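Long-range contacts in mosquitocidal toxin (Lysinibacillus sphaericus, PDB 2VSE), which probably kills mosquito larvae by ADP-ribosylating host proteins, and carries ricin-B-type lectin domains that probably recognise sugars: residues Y273-K278 with Q307-K312; N318-Y323 with W358-N363; N365-F370 with E405-K410. All coordinates share one frame; numbering follows the deposited sequence.

Interaction 1 of 3, residues Y273-K278 with Q307-K312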
loop_
_atom_site.group_PDB
_atom_site.type_symbol
_atom_site.label_atom_id
_atom_site.label_comp_id
_atom_site.label_asym_id
_atom_site.label_seq_id
_atom_site.Cartn_x
_atom_site.Cartn_y
_atom_site.Cartn_z
ATOM N N TYR A 273 -12.962 2.142 25.914
ATOM C CA TYR A 273 -12.493 3.440 25.469
ATOM C C TYR A 273 -11.453 3.988 26.428
ATOM O O TYR A 273 -11.343 3.534 27.575
ATOM C CB TYR A 273 -13.651 4.433 25.431
ATOM C CG TYR A 273 -14.744 4.114 24.436
ATOM C CD1 TYR A 273 -14.645 4.531 23.096
ATOM C CD2 TYR A 273 -15.887 3.425 24.827
ATOM C CE1 TYR A 273 -15.642 4.255 22.181
ATOM C CE2 TYR A 273 -16.894 3.136 23.909
ATOM C CZ TYR A 273 -16.767 3.554 22.590
ATOM O OH TYR A 273 -17.761 3.278 21.676
ATOM N N GLN A 274 -10.701 4.978 25.953
ATOM C CA GLN A 274 -9.962 5.875 26.830
ATOM C C GLN A 274 -10.594 7.264 26.762
ATOM O O GLN A 274 -11.100 7.678 25.719
ATOM C CB GLN A 274 -8.493 5.948 26.450
ATOM C CG GLN A 274 -7.716 4.724 26.801
ATOM C CD GLN A 274 -6.244 5.006 26.852
ATOM O OE1 GLN A 274 -5.595 5.207 25.819
ATOM N NE2 GLN A 274 -5.694 5.039 28.062
ATOM N N ILE A 275 -10.573 7.968 27.889
ATOM C CA ILE A 275 -11.117 9.323 27.955
ATOM C C ILE A 275 -9.970 10.324 28.136
ATOM O O ILE A 275 -9.268 10.314 29.159
ATOM C CB ILE A 275 -12.198 9.444 29.056
ATOM C CG1 ILE A 275 -13.230 8.323 28.898
ATOM C CG2 ILE A 275 -12.893 10.778 28.971
ATOM C CD1 ILE A 275 -14.082 8.050 30.137
ATOM N N LYS A 276 -9.775 11.165 27.123
ATOM C CA LYS A 276 -8.636 12.085 27.066
ATOM C C LYS A 276 -9.098 13.525 27.183
ATOM O O LYS A 276 -10.066 13.917 26.531
ATOM C CB LYS A 276 -7.899 11.940 25.737
ATOM C CG LYS A 276 -7.477 10.532 25.386
ATOM C CD LYS A 276 -6.523 10.555 24.228
ATOM C CE LYS A 276 -5.965 9.161 23.959
ATOM N NZ LYS A 276 -5.112 9.189 22.752
ATOM N N ASN A 277 -8.396 14.320 27.984
ATOM C CA ASN A 277 -8.760 15.718 28.139
ATOM C C ASN A 277 -8.361 16.551 26.926
ATOM O O ASN A 277 -7.353 16.267 26.278
ATOM C CB ASN A 277 -8.193 16.300 29.433
ATOM C CG ASN A 277 -8.837 17.623 29.796
ATOM O OD1 ASN A 277 -8.512 18.666 29.223
ATOM N ND2 ASN A 277 -9.773 17.584 30.734
ATOM N N LYS A 278 -9.155 17.576 26.615
ATOM C CA LYS A 278 -8.859 18.458 25.484
ATOM C C LYS A 278 -7.652 19.360 25.757
ATOM O O LYS A 278 -6.835 19.590 24.862
ATOM C CB LYS A 278 -10.078 19.304 25.107
ATOM C CG LYS A 278 -9.921 20.049 23.787
ATOM C CD LYS A 278 -10.850 21.250 23.706
ATOM C CE LYS A 278 -10.709 21.947 22.364
ATOM N NZ LYS A 278 -11.476 23.228 22.286
ATOM N N GLN A 307 -6.524 2.766 33.165
ATOM C CA GLN A 307 -6.714 3.972 32.360
ATOM C C GLN A 307 -7.685 3.721 31.210
ATOM O O GLN A 307 -7.745 4.499 30.257
ATOM C CB GLN A 307 -5.383 4.471 31.801
ATOM C CG GLN A 307 -4.460 5.044 32.837
ATOM C CD GLN A 307 -3.148 5.514 32.252
ATOM O OE1 GLN A 307 -2.524 4.816 31.450
ATOM N NE2 GLN A 307 -2.710 6.705 32.665
ATOM N N LYS A 308 -8.438 2.627 31.307
ATOM C CA LYS A 308 -9.418 2.266 30.285
ATOM C C LYS A 308 -10.781 2.005 30.945
ATOM O O LYS A 308 -10.856 1.493 32.067
ATOM C CB LYS A 308 -8.960 1.040 29.489
ATOM C CG LYS A 308 -7.577 1.158 28.848
ATOM C CD LYS A 308 -7.155 -0.156 28.221
ATOM C CE LYS A 308 -5.676 -0.172 27.882
ATOM N NZ LYS A 308 -5.286 -1.481 27.283
ATOM N N TRP A 309 -11.850 2.363 30.245
ATOM C CA TRP A 309 -13.193 2.285 30.801
ATOM C C TRP A 309 -14.115 1.634 29.803
ATOM O O TRP A 309 -14.007 1.878 28.590
ATOM C CB TRP A 309 -13.728 3.684 31.157
ATOM C CG TRP A 309 -12.825 4.447 32.072
ATOM C CD1 TRP A 309 -11.702 5.150 31.721
ATOM C CD2 TRP A 309 -12.944 4.569 33.492
ATOM N NE1 TRP A 309 -11.117 5.704 32.836
ATOM C CE2 TRP A 309 -11.858 5.359 33.938
ATOM C CE3 TRP A 309 -13.857 4.085 34.433
ATOM C CZ2 TRP A 309 -11.666 5.682 35.293
ATOM C CZ3 TRP A 309 -13.661 4.405 35.790
ATOM C CH2 TRP A 309 -12.577 5.200 36.199
ATOM N N ASN A 310 -14.998 0.781 30.308
ATOM C CA ASN A 310 -16.092 0.257 29.508
ATOM C C ASN A 310 -17.272 1.193 29.622
ATOM O O ASN A 310 -17.790 1.408 30.716
ATOM C CB ASN A 310 -16.500 -1.140 29.965
ATOM C CG ASN A 310 -15.613 -2.228 29.383
ATOM O OD1 ASN A 310 -15.544 -3.333 29.932
ATOM N ND2 ASN A 310 -14.946 -1.938 28.266
ATOM N N ILE A 311 -17.681 1.776 28.503
ATOM C CA ILE A 311 -18.811 2.694 28.529
ATOM C C ILE A 311 -20.041 1.913 28.114
ATOM O O ILE A 311 -20.025 1.227 27.092
ATOM C CB ILE A 311 -18.571 3.941 27.633
ATOM C CG1 ILE A 311 -17.357 4.726 28.151
ATOM C CG2 ILE A 311 -19.819 4.820 27.585
ATOM C CD1 ILE A 311 -17.022 5.965 27.342
ATOM N N LYS A 312 -21.087 1.995 28.926
ATOM C CA LYS A 312 -22.314 1.225 28.718
ATOM C C LYS A 312 -23.515 2.154 28.747
ATOM O O LYS A 312 -23.738 2.859 29.735
ATOM C CB LYS A 312 -22.466 0.158 29.804
ATOM C CG LYS A 312 -23.514 -0.892 29.491
ATOM C CD LYS A 312 -23.959 -1.632 30.754
ATOM C CE LYS A 312 -24.832 -2.851 30.416
ATOM N NZ LYS A 312 -24.124 -3.785 29.470
HETATM O O HOH W 1 -9.099 6.946 30.025
#
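Tyr-273 and Ile-311 cross at about a right angle, and the isoleucine meets the phenol ring obliquely, with Ile-311 CD1 3.8 Å from Tyr-273 CD2. Ile-311 packs on the ring carbons, while Trp-309 O sits at the ring edge and the hydroxyl bonds Gln-269 O. Ile-275 crosses Trp-309 in the same perpendicular fashion, its CD1 lying 4.1 Å from CD1 of the indole. A broad indole suits this place because it fills space between strands and still offers an N-H, given to Val-285 O. Behind these side chains, Tyr-273 and Trp-309 form an antiparallel hydrogen-bonded pair, with Tyr-273 N 2.9 Å from Trp-309 O and Trp-309 N 3.0 Å from Tyr-273 O.

Gln-274 sends an extended side chain (chi2 -160°) across to the other backbone, where its NE2 donates to Gln-307 O over 3.1 Å. The bond is straight at the hydrogen, and the acceptor lies in the amide plane of Gln-274, yet the donor stands above the carbonyl plane. Asn-301 OD1 takes a further bond from NE2. A water accepts from Ile-275 N at 2.8 Å and sits beside Gln-307 O. Gln-307 and Trp-309 are the ends of a QxW motif, the signature of ricin-B beta-trefoils. Buried amide, carbonyl and indole N-H groups are thus matched with partners, which lets this polar chemistry sit among apolar side chains.

Interaction 2 of 3, residues N318-Y323 with W358-N363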
loop_
_atom_site.group_PDB
_atom_site.type_symbol
_atom_site.label_atom_id
_atom_site.label_comp_id
_atom_site.label_asym_id
_atom_site.label_seq_id
_atom_site.Cartn_x
_atom_site.Cartn_y
_atom_site.Cartn_z
ATOM N N ASN A 318 -31.298 7.491 28.798
ATOM C CA ASN A 318 -30.433 8.214 27.867
ATOM C C ASN A 318 -29.148 8.726 28.553
ATOM O O ASN A 318 -28.812 9.912 28.474
ATOM C CB ASN A 318 -31.212 9.338 27.163
ATOM C CG ASN A 318 -30.381 10.065 26.108
ATOM O OD1 ASN A 318 -29.505 9.474 25.455
ATOM N ND2 ASN A 318 -30.638 11.357 25.953
ATOM N N ALA A 319 -28.457 7.815 29.242
ATOM C CA ALA A 319 -27.246 8.126 29.998
ATOM C C ALA A 319 -26.380 6.878 30.083
ATOM O O ALA A 319 -26.799 5.796 29.681
ATOM C CB ALA A 319 -27.597 8.626 31.394
ATOM N N TYR A 320 -25.176 7.025 30.619
ATOM C CA TYR A 320 -24.189 5.960 30.543
ATOM C C TYR A 320 -23.562 5.641 31.889
ATOM O O TYR A 320 -23.383 6.522 32.727
ATOM C CB TYR A 320 -23.061 6.324 29.561
ATOM C CG TYR A 320 -23.480 6.705 28.160
ATOM C CD1 TYR A 320 -23.253 5.844 27.094
ATOM C CD2 TYR A 320 -24.064 7.943 27.892
ATOM C CE1 TYR A 320 -23.605 6.197 25.792
ATOM C CE2 TYR A 320 -24.435 8.299 26.605
ATOM C CZ TYR A 320 -24.196 7.423 25.556
ATOM O OH TYR A 320 -24.570 7.769 24.276
ATOM N N LYS A 321 -23.215 4.373 32.078
ATOM C CA LYS A 321 -22.329 3.987 33.167
ATOM C C LYS A 321 -20.916 3.730 32.607
ATOM O O LYS A 321 -20.741 3.310 31.461
ATOM C CB LYS A 321 -22.879 2.781 33.923
ATOM C CG LYS A 321 -24.069 3.128 34.810
ATOM C CD LYS A 321 -24.750 1.915 35.457
ATOM C CE LYS A 321 -25.384 0.986 34.418
ATOM N NZ LYS A 321 -26.421 0.128 35.055
ATOM N N ILE A 322 -19.916 4.012 33.427
ATOM C CA ILE A 322 -18.535 3.994 33.006
ATOM C C ILE A 322 -17.748 3.141 34.016
ATOM O O ILE A 322 -17.493 3.562 35.162
ATOM C CB ILE A 322 -18.003 5.445 32.868
ATOM C CG1 ILE A 322 -18.946 6.277 31.968
ATOM C CG2 ILE A 322 -16.583 5.448 32.339
ATOM C CD1 ILE A 322 -18.691 7.782 31.946
ATOM N N TYR A 323 -17.422 1.921 33.589
ATOM C CA TYR A 323 -16.812 0.903 34.443
ATOM C C TYR A 323 -15.334 0.849 34.152
ATOM O O TYR A 323 -14.931 0.767 32.985
ATOM C CB TYR A 323 -17.378 -0.478 34.125
ATOM C CG TYR A 323 -18.866 -0.611 34.277
ATOM C CD1 TYR A 323 -19.415 -1.074 35.472
ATOM C CD2 TYR A 323 -19.730 -0.302 33.224
ATOM C CE1 TYR A 323 -20.782 -1.219 35.623
ATOM C CE2 TYR A 323 -21.116 -0.441 33.370
ATOM C CZ TYR A 323 -21.626 -0.900 34.571
ATOM O OH TYR A 323 -22.984 -1.038 34.749
ATOM N N TRP A 358 -24.097 9.276 33.543
ATOM C CA TRP A 358 -23.587 10.465 32.900
ATOM C C TRP A 358 -24.252 10.579 31.553
ATOM O O TRP A 358 -24.337 9.587 30.840
ATOM C CB TRP A 358 -22.066 10.353 32.738
ATOM C CG TRP A 358 -21.382 10.148 34.044
ATOM C CD1 TRP A 358 -21.116 8.961 34.640
ATOM C CD2 TRP A 358 -20.914 11.165 34.936
ATOM N NE1 TRP A 358 -20.503 9.164 35.854
ATOM C CE2 TRP A 358 -20.359 10.509 36.059
ATOM C CE3 TRP A 358 -20.900 12.568 34.893
ATOM C CZ2 TRP A 358 -19.807 11.206 37.142
ATOM C CZ3 TRP A 358 -20.338 13.260 35.961
ATOM C CH2 TRP A 358 -19.800 12.576 37.071
ATOM N N THR A 359 -24.756 11.763 31.215
ATOM C CA THR A 359 -25.154 12.018 29.835
ATOM C C THR A 359 -23.908 12.510 29.111
ATOM O O THR A 359 -23.061 13.198 29.696
ATOM C CB THR A 359 -26.286 13.057 29.693
ATOM O OG1 THR A 359 -25.859 14.301 30.250
ATOM C CG2 THR A 359 -27.582 12.588 30.375
ATOM N N ILE A 360 -23.793 12.129 27.846
ATOM C CA ILE A 360 -22.623 12.430 27.040
ATOM C C ILE A 360 -23.088 13.188 25.799
ATOM O O ILE A 360 -23.730 12.614 24.918
ATOM C CB ILE A 360 -21.897 11.131 26.646
ATOM C CG1 ILE A 360 -21.463 10.361 27.908
ATOM C CG2 ILE A 360 -20.719 11.435 25.730
ATOM C CD1 ILE A 360 -20.665 9.060 27.644
ATOM N N GLU A 361 -22.778 14.482 25.762
ATOM C CA GLU A 361 -23.186 15.368 24.680
ATOM C C GLU A 361 -21.983 15.824 23.857
ATOM O O GLU A 361 -20.974 16.259 24.412
ATOM C CB GLU A 361 -23.894 16.586 25.259
ATOM C CG GLU A 361 -25.154 16.259 26.063
ATOM C CD GLU A 361 -25.552 17.379 27.019
ATOM O OE1 GLU A 361 -24.685 18.220 27.361
ATOM O OE2 GLU A 361 -26.729 17.410 27.436
ATOM N N LYS A 362 -22.092 15.713 22.535
ATOM C CA LYS A 362 -21.051 16.203 21.631
ATOM C C LYS A 362 -21.320 17.660 21.268
ATOM O O LYS A 362 -22.466 18.030 20.997
ATOM C CB LYS A 362 -20.987 15.353 20.364
ATOM C CG LYS A 362 -19.639 15.440 19.633
ATOM C CD LYS A 362 -19.590 14.558 18.388
ATOM C CE LYS A 362 -20.651 14.978 17.370
ATOM N NZ LYS A 362 -20.400 14.356 16.044
ATOM N N ASN A 363 -20.274 18.486 21.275
ATOM C CA ASN A 363 -20.418 19.905 20.927
ATOM C C ASN A 363 -20.092 20.235 19.468
ATOM O O ASN A 363 -19.710 19.353 18.692
ATOM C CB ASN A 363 -19.662 20.828 21.905
ATOM C CG ASN A 363 -18.154 20.583 21.939
ATOM O OD1 ASN A 363 -17.542 20.093 20.977
ATOM N ND2 ASN A 363 -17.542 20.952 23.056
HETATM O O HOH W 2 -26.692 10.672 27.050
HETATM O O HOH W 3 -25.192 10.352 23.810
#
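Tyr-320 and Trp-358 make a single antiparallel bridge between strand 319-324, an outer strand of a four-stranded sheet, and strand 358-362, which belongs to a two-stranded hairpin. The strands cross steeply, at 112° between their directions, so pairing is confined to one point. Tyr-320 N donates to Trp-358 O over 2.7 Å and Trp-358 N to Tyr-320 O over 3.0 Å; both bonds are clearly bent at the hydrogen.

Beyond the bridge, side chains take over. Ile-360 lies across the phenol of Tyr-320 at about a right angle and sets its CD1 over one face, 3.8 Å from the centroid, a CH-pi contact displaced toward the rim. With its CG1 anti to the carbonyl carbon (chi1 -59°), the isoleucine turns this longer branch to the ring, while Trp-358 O comes to the ring's edge. Ile-322 packs instead against the indole, crossing it at about a right angle, with Ile-322 CD1 3.8 Å from Trp-358 CD1. This is the beta-trefoil architecture of the ricin-B lectins, in which steeply crossing strand pairs build a barrel and the tryptophan of each QxW motif, here Trp-358, packs into the hydrophobic core; its indole N-H is bonded to Leu-332 O.

Toward the start of strand 319-324 the contact becomes more polar and more open. Asn-318 and Ala-319 form a G1 beta bulge opposite Asp-314, and the small methyl of Ala-319 fits closely beside Trp-358 O. Thr-359 brings its CG2 methyl to 3.5 Å from Asn-318 O. Two waters extend the junction: one donates to Asn-318 O and receives a weak bond from Ile-360 N, whereas another donates to Ile-360 O and is bonded to Tyr-320 OH, a hydroxyl that is also hydrogen-bonded to Ile-268 N.

Interaction 3 of 3, residues N365-F370 with E405-K410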
loop_
_atom_site.group_PDB
_atom_site.type_symbol
_atom_site.label_atom_id
_atom_site.label_comp_id
_atom_site.label_asym_id
_atom_site.label_seq_id
_atom_site.Cartn_x
_atom_site.Cartn_y
_atom_site.Cartn_z
ATOM N N ASN A 365 -17.584 21.470 18.019
ATOM C CA ASN A 365 -16.248 21.087 17.529
ATOM C C ASN A 365 -15.963 19.587 17.561
ATOM O O ASN A 365 -14.911 19.150 17.089
ATOM C CB ASN A 365 -15.121 21.849 18.249
ATOM C CG ASN A 365 -15.529 23.251 18.671
ATOM O OD1 ASN A 365 -16.140 23.435 19.729
ATOM N ND2 ASN A 365 -15.181 24.249 17.856
ATOM N N GLY A 366 -16.879 18.800 18.117
ATOM C CA GLY A 366 -16.725 17.342 18.106
ATOM C C GLY A 366 -16.035 16.754 19.326
ATOM O O GLY A 366 -15.509 15.640 19.276
ATOM N N PHE A 367 -16.036 17.508 20.421
ATOM C CA PHE A 367 -15.569 17.013 21.714
ATOM C C PHE A 367 -16.788 16.687 22.579
ATOM O O PHE A 367 -17.897 17.127 22.272
ATOM C CB PHE A 367 -14.662 18.045 22.397
ATOM C CG PHE A 367 -13.394 18.338 21.639
ATOM C CD1 PHE A 367 -12.213 17.648 21.932
ATOM C CD2 PHE A 367 -13.373 19.299 20.628
ATOM C CE1 PHE A 367 -11.037 17.911 21.232
ATOM C CE2 PHE A 367 -12.199 19.566 19.922
ATOM C CZ PHE A 367 -11.031 18.872 20.226
ATOM N N TYR A 368 -16.583 15.919 23.650
ATOM C CA TYR A 368 -17.682 15.476 24.517
ATOM C C TYR A 368 -17.652 16.106 25.895
ATOM O O TYR A 368 -16.588 16.243 26.500
ATOM C CB TYR A 368 -17.677 13.950 24.665
ATOM C CG TYR A 368 -17.913 13.232 23.363
ATOM C CD1 TYR A 368 -19.206 12.933 22.937
ATOM C CD2 TYR A 368 -16.847 12.871 22.541
ATOM C CE1 TYR A 368 -19.434 12.285 21.733
ATOM C CE2 TYR A 368 -17.061 12.220 21.346
ATOM C CZ TYR A 368 -18.357 11.930 20.944
ATOM O OH TYR A 368 -18.579 11.292 19.734
ATOM N N LYS A 369 -18.833 16.478 26.384
ATOM C CA LYS A 369 -19.021 16.920 27.771
ATOM C C LYS A 369 -19.783 15.844 28.547
ATOM O O LYS A 369 -20.753 15.266 28.046
ATOM C CB LYS A 369 -19.785 18.252 27.846
ATOM C CG LYS A 369 -19.313 19.344 26.867
ATOM C CD LYS A 369 -18.242 20.275 27.444
ATOM C CE LYS A 369 -18.845 21.427 28.242
ATOM N NZ LYS A 369 -17.968 22.638 28.251
ATOM N N PHE A 370 -19.327 15.569 29.762
ATOM C CA PHE A 370 -20.010 14.641 30.649
ATOM C C PHE A 370 -20.735 15.458 31.715
ATOM O O PHE A 370 -20.113 16.278 32.394
ATOM C CB PHE A 370 -19.010 13.722 31.353
ATOM C CG PHE A 370 -18.298 12.759 30.445
ATOM C CD1 PHE A 370 -18.686 11.426 30.393
ATOM C CD2 PHE A 370 -17.211 13.168 29.688
ATOM C CE1 PHE A 370 -18.030 10.529 29.577
ATOM C CE2 PHE A 370 -16.543 12.268 28.860
ATOM C CZ PHE A 370 -16.953 10.948 28.805
ATOM N N GLU A 405 -13.815 19.604 28.396
ATOM C CA GLU A 405 -14.025 18.963 27.097
ATOM C C GLU A 405 -13.144 17.717 26.980
ATOM O O GLU A 405 -11.978 17.727 27.390
ATOM C CB GLU A 405 -13.799 19.949 25.939
ATOM C CG GLU A 405 -14.834 21.088 25.868
ATOM C CD GLU A 405 -14.797 21.886 24.555
ATOM O OE1 GLU A 405 -14.662 23.126 24.607
ATOM O OE2 GLU A 405 -14.909 21.284 23.467
ATOM N N TRP A 406 -13.715 16.640 26.444
ATOM C CA TRP A 406 -13.025 15.350 26.387
ATOM C C TRP A 406 -13.121 14.662 25.029
ATOM O O TRP A 406 -14.077 14.882 24.273
ATOM C CB TRP A 406 -13.583 14.393 27.446
ATOM C CG TRP A 406 -13.574 14.941 28.839
ATOM C CD1 TRP A 406 -14.519 15.746 29.413
ATOM C CD2 TRP A 406 -12.577 14.718 29.840
ATOM N NE1 TRP A 406 -14.168 16.041 30.703
ATOM C CE2 TRP A 406 -12.982 15.419 30.995
ATOM C CE3 TRP A 406 -11.385 13.989 29.876
ATOM C CZ2 TRP A 406 -12.233 15.416 32.176
ATOM C CZ3 TRP A 406 -10.636 13.993 31.049
ATOM C CH2 TRP A 406 -11.067 14.705 32.183
ATOM N N LEU A 407 -12.135 13.810 24.743
ATOM C CA LEU A 407 -12.194 12.877 23.623
ATOM C C LEU A 407 -12.503 11.477 24.145
ATOM O O LEU A 407 -11.927 11.026 25.138
ATOM C CB LEU A 407 -10.866 12.853 22.869
ATOM C CG LEU A 407 -10.415 14.082 22.074
ATOM C CD1 LEU A 407 -8.949 13.964 21.746
ATOM C CD2 LEU A 407 -11.219 14.254 20.795
ATOM N N ILE A 408 -13.433 10.800 23.484
ATOM C CA ILE A 408 -13.740 9.412 23.793
ATOM C C ILE A 408 -13.137 8.569 22.680
ATOM O O ILE A 408 -13.700 8.481 21.585
ATOM C CB ILE A 408 -15.254 9.169 23.908
ATOM C CG1 ILE A 408 -15.845 10.074 24.998
ATOM C CG2 ILE A 408 -15.543 7.693 24.225
ATOM C CD1 ILE A 408 -17.347 10.079 25.066
ATOM N N GLU A 409 -11.985 7.967 22.965
ATOM C CA GLU A 409 -11.208 7.258 21.950
ATOM C C GLU A 409 -11.324 5.744 22.086
ATOM O O GLU A 409 -11.076 5.192 23.155
ATOM C CB GLU A 409 -9.734 7.691 21.993
ATOM C CG GLU A 409 -8.897 7.044 20.910
ATOM C CD GLU A 409 -7.411 7.402 20.968
ATOM O OE1 GLU A 409 -7.066 8.609 21.063
ATOM O OE2 GLU A 409 -6.587 6.463 20.876
ATOM N N LYS A 410 -11.688 5.086 20.988
ATOM C CA LYS A 410 -11.797 3.631 20.946
ATOM C C LYS A 410 -10.420 2.990 21.092
ATOM O O LYS A 410 -9.489 3.364 20.390
ATOM C CB LYS A 410 -12.455 3.175 19.635
ATOM C CG LYS A 410 -12.503 1.654 19.447
ATOM C CD LYS A 410 -13.462 0.985 20.442
ATOM C CE LYS A 410 -13.243 -0.522 20.537
ATOM N NZ LYS A 410 -12.318 -0.909 21.661
#
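Ile-408 presses its CD1 methyl over one face of the Tyr-368 ring, 3.9 Å from the centroid and set toward the rim, as a CH-pi contact. The same methyl also fills the angle between two rings, for Phe-370 CZ lies 3.9 Å from Ile-408 CD1. A beta-branched isoleucine suits the place: with chi1 at -58° its longer branch swings beside the backbone N and carries CD1 in between the two aromatics. Phe-370 in turn drives its edge toward the face of the five-membered ring of Trp-406, a T-shaped pair with planes at 84° and Phe-370 CD2 3.7 Å from Trp-406 CD1.

Backbone bonds from Tyr-368 N to Trp-406 O and from Trp-406 N to Tyr-368 O hold the strands at one antiparallel hydrogen-bonded pair. Trp-406 ends a QxW motif that begins at Gln-404, and its indole, anchored to Leu-380 O, is a core element of the beta-trefoil.

Nearer the surface, Phe-367 is wedged between two side chains of the opposite segment. Leu-407 CD2 packs obliquely at 3.7 Å from Phe-367 CE1, and Glu-405 OE2 lies 3.4 Å from Phe-367 CB, with carboxylate and ring nearly perpendicular. That oxygen is bonded by Asn-363 ND2, while Lys-278 makes a cation-pi contact with the ring. Lys-369 bends at chi2 (-92°) to lay its CD 3.8 Å from Glu-405 CG, its amine bonding to Gln-404.

In the fold
From the N terminus, interaction 1 closes a 28-residue excursion within a four-stranded sheet, joining strands 271-277 and 309-314. A tight turn leads into strand 319-324, and after 34 residues interaction 2 ties that sheet to the hairpin of strands 358-362 and 368-372. Interaction 3 closes another 34-residue excursion, returning the hairpin to strand 406-410, which pairs with strand 271-277. The three closures follow in series along the chain, neither nested nor crossed, with centres 10 to 11 Å apart. Alternating with the neighbour pairings 309-314 with 319-324, 358-362 with 368-372 and 406-410 with 271-277, they complete the six-stranded barrel ring expected of a beta-trefoil.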